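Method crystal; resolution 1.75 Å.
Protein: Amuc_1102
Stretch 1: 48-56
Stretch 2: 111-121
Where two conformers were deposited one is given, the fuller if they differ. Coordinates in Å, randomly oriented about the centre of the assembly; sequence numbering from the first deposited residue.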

# COMPACT_ATOMS: atom_id res chain seq x y z
N PRO C 48 16.09 -12.57 -5.41
CA PRO C 48 14.91 -12.13 -6.17
C PRO C 48 14.72 -12.94 -7.44
O PRO C 48 15.68 -13.36 -8.09
N LYS C 49 13.45 -13.16 -7.78
CA LYS C 49 13.05 -13.89 -8.97
C LYS C 49 12.54 -12.92 -10.03
O LYS C 49 12.44 -11.71 -9.80
N LYS C 50 12.18 -13.46 -11.19
CA LYS C 50 11.78 -12.64 -12.32
C LYS C 50 10.27 -12.39 -12.33
O LYS C 50 9.46 -13.32 -12.32
N TRP C 51 9.92 -11.11 -12.38
CA TRP C 51 8.56 -10.64 -12.53
C TRP C 51 8.23 -10.45 -14.01
O TRP C 51 9.11 -10.14 -14.81
N ALA C 52 6.96 -10.63 -14.35
CA ALA C 52 6.47 -10.22 -15.67
C ALA C 52 6.15 -8.73 -15.63
O ALA C 52 5.32 -8.29 -14.84
N ASP C 53 6.82 -7.95 -16.47
CA ASP C 53 6.64 -6.51 -16.52
C ASP C 53 6.12 -6.17 -17.92
O ASP C 53 6.88 -6.24 -18.89
N PHE C 54 4.83 -5.84 -18.01
CA PHE C 54 4.20 -5.49 -19.28
C PHE C 54 4.32 -3.99 -19.46
O PHE C 54 3.83 -3.23 -18.61
N GLU C 55 4.95 -3.55 -20.54
CA GLU C 55 5.26 -2.13 -20.76
C GLU C 55 4.62 -1.67 -22.05
O GLU C 55 4.75 -2.34 -23.07
N ILE C 56 3.95 -0.51 -22.03
CA ILE C 56 3.45 0.10 -23.26
C ILE C 56 3.86 1.56 -23.35
O ILE C 56 3.50 2.37 -22.48
N ALA C 111 3.23 3.23 -19.63
CA ALA C 111 2.33 2.60 -18.67
C ALA C 111 2.76 1.15 -18.46
O ALA C 111 3.45 0.57 -19.30
N SER C 112 2.37 0.56 -17.33
CA SER C 112 2.82 -0.81 -17.08
C SER C 112 1.87 -1.54 -16.13
O SER C 112 1.08 -0.92 -15.40
N VAL C 113 1.93 -2.87 -16.19
CA VAL C 113 1.29 -3.75 -15.21
C VAL C 113 2.17 -4.97 -15.07
O VAL C 113 3.03 -5.25 -15.90
N TYR C 114 1.97 -5.71 -13.97
CA TYR C 114 2.92 -6.75 -13.58
C TYR C 114 2.21 -8.02 -13.14
O TYR C 114 1.11 -7.97 -12.58
N LEU C 115 2.88 -9.15 -13.34
CA LEU C 115 2.52 -10.41 -12.69
C LEU C 115 3.68 -10.86 -11.80
O LEU C 115 4.85 -10.74 -12.18
N SER C 116 3.36 -11.38 -10.61
CA SER C 116 4.37 -11.80 -9.67
C SER C 116 5.11 -13.04 -10.17
O SER C 116 4.62 -13.75 -11.06
N PRO C 117 6.27 -13.35 -9.59
CA PRO C 117 6.94 -14.61 -9.95
C PRO C 117 6.07 -15.84 -9.72
O PRO C 117 6.11 -16.77 -10.53
N SER C 118 5.26 -15.85 -8.66
CA SER C 118 4.44 -17.05 -8.43
C SER C 118 3.31 -17.16 -9.44
O SER C 118 2.96 -18.27 -9.86
N SER C 119 2.74 -16.03 -9.89
CA SER C 119 1.77 -16.08 -10.98
C SER C 119 2.41 -16.64 -12.25
O SER C 119 1.81 -17.47 -12.95
N VAL C 120 3.63 -16.19 -12.57
CA VAL C 120 4.29 -16.66 -13.80
C VAL C 120 4.61 -18.15 -13.70
O VAL C 120 4.39 -18.91 -14.65
N LYS C 121 5.15 -18.58 -12.56
CA LYS C 121 5.49 -19.99 -12.39
C LYS C 121 4.25 -20.86 -12.42
O LYS C 121 4.26 -21.95 -13.01

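Six backbone hydrogen bonds fix the frame on which the side chains are hung. Strands 50-56 and 111-115 run antiparallel, and Ala52, Phe54 and Ile56 pair reciprocally with Leu115, Val113 and Ala111; the shortest bond joins Phe54 N to Val113 O at 2.8 Å. This register sorts the side chains by alternation, polar groups to one face and apolar groups to the other.

On the polar face lie Asp53, Glu55, Ser112 and Tyr114. Asp53 (chi1 t) and Glu55 (chi1 m, chi2 m) bring their carboxylates together, Asp53 OD1 lying 2.5 Å from Glu55 OE2. On the partner strand, Ser112 (p) and Tyr114 (m) are joined by a hydrogen bond of 2.8 Å between Ser112 OG and Tyr114 OH. The two pairs meet through carbon: Glu55 OE2 sits 3.3 Å from Ser112 CB, and Asp53 OD1 sits 3.3 Å from Tyr114 CE2.

The opposite face is apolar. Ile56 (t, t) sets CG2 3.8 Å from Ala111 CB. Phe54 (m) packs its CB 3.9 Å from Val113 CG2, while its ring edge meets Leu115 (m, t), with Phe54 CE2 4.1 Å from Leu115 CD1. Small Ala52 lets its CB touch both Leu115 CB, at 3.9 Å, and Val120 CG2, at 3.8 Å, tying strand to helix.

Where the strand pairing ends, Trp51 (m, chi2 64°) lays one indole face against the start of the helix. Pro117 CD stands over the five-membered ring, nearly along its normal, and 3.4 Å from Trp51 CE2; Ser116 CA covers the six-membered ring. Ser116 (p) also caps the helix, its OG accepting from Ser119 N at 3.1 Å. Lys49 contributes its CB, 3.8 Å from Pro117 CB, while its amine leads away.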

# COMPACT_ATOMS: atom_id res chain seq x y z
CB PRO C 48 15.22 -10.66 -6.49
CG PRO C 48 16.22 -10.24 -5.47
CD PRO C 48 17.05 -11.47 -5.21
CB LYS C 49 11.99 -14.95 -8.63
CG LYS C 49 12.49 -16.06 -7.72
CD LYS C 49 11.47 -17.19 -7.63
CE LYS C 49 11.90 -18.25 -6.62
NZ LYS C 49 13.20 -18.90 -6.98
CB LYS C 50 12.24 -13.25 -13.63
CG LYS C 50 13.73 -13.08 -13.88
CD LYS C 50 14.08 -13.56 -15.30
CE LYS C 50 15.59 -13.58 -15.55
NZ LYS C 50 16.18 -12.22 -15.61
CB TRP C 51 8.41 -9.29 -11.81
CG TRP C 51 8.44 -9.39 -10.34
CD1 TRP C 51 9.47 -9.80 -9.53
CD2 TRP C 51 7.37 -9.04 -9.47
NE1 TRP C 51 9.08 -9.76 -8.21
CE2 TRP C 51 7.79 -9.29 -8.15
CE3 TRP C 51 6.06 -8.58 -9.69
CZ2 TRP C 51 6.97 -9.07 -7.06
CZ3 TRP C 51 5.25 -8.36 -8.59
CH2 TRP C 51 5.70 -8.60 -7.29
CB ALA C 52 5.23 -11.02 -16.07
CB ASP C 53 7.96 -5.80 -16.21
CG ASP C 53 7.93 -4.30 -16.44
OD1 ASP C 53 6.85 -3.71 -16.69
OD2 ASP C 53 9.01 -3.70 -16.32
CB PHE C 54 2.73 -5.91 -19.31
CG PHE C 54 2.51 -7.40 -19.24
CD1 PHE C 54 2.42 -8.16 -20.41
CD2 PHE C 54 2.35 -8.04 -18.02
CE1 PHE C 54 2.20 -9.56 -20.35
CE2 PHE C 54 2.14 -9.42 -17.95
CZ PHE C 54 2.06 -10.17 -19.12
CB GLU C 55 6.77 -1.92 -20.86
CG GLU C 55 7.55 -2.32 -19.61
CD GLU C 55 7.63 -1.17 -18.66
OE1 GLU C 55 7.93 -0.04 -19.13
OE2 GLU C 55 7.39 -1.37 -17.45
CB ILE C 56 1.93 -0.06 -23.43
CG1 ILE C 56 1.48 0.51 -24.78
CG2 ILE C 56 1.12 0.53 -22.26
CD1 ILE C 56 0.11 -0.07 -25.24
CB ALA C 111 0.87 2.67 -19.15
CB SER C 112 4.25 -0.83 -16.50
OG SER C 112 4.31 -0.18 -15.23
CB VAL C 113 -0.14 -4.20 -15.58
CG1 VAL C 113 -1.13 -3.11 -15.28
CG2 VAL C 113 -0.20 -4.67 -17.03
CB TYR C 114 3.83 -6.28 -12.42
CG TYR C 114 4.53 -4.97 -12.72
CD1 TYR C 114 3.82 -3.76 -12.69
CD2 TYR C 114 5.88 -4.93 -13.07
CE1 TYR C 114 4.43 -2.57 -13.01
CE2 TYR C 114 6.51 -3.73 -13.37
CZ TYR C 114 5.77 -2.55 -13.34
OH TYR C 114 6.38 -1.33 -13.65
CB LEU C 115 2.18 -11.50 -13.72
CG LEU C 115 0.83 -11.37 -14.43
CD1 LEU C 115 0.76 -12.42 -15.56
CD2 LEU C 115 -0.39 -11.48 -13.46
CB SER C 116 3.72 -12.13 -8.32
OG SER C 116 2.93 -13.31 -8.47
CB PRO C 117 8.19 -14.61 -9.06
CG PRO C 117 8.47 -13.15 -8.81
CD PRO C 117 7.09 -12.53 -8.67
CB SER C 118 3.91 -17.06 -6.99
OG SER C 118 2.94 -16.05 -6.76
CB SER C 119 1.18 -14.70 -11.24
OG SER C 119 0.17 -14.35 -10.30
CB VAL C 120 5.56 -15.83 -14.08
CG1 VAL C 120 6.34 -16.42 -15.26
CG2 VAL C 120 5.17 -14.38 -14.34
CB LYS C 121 6.27 -20.19 -11.09
CG LYS C 121 6.66 -21.66 -10.86
CD LYS C 121 7.65 -21.83 -9.72
CE LYS C 121 8.13 -23.28 -9.65
NZ LYS C 121 8.86 -23.57 -8.39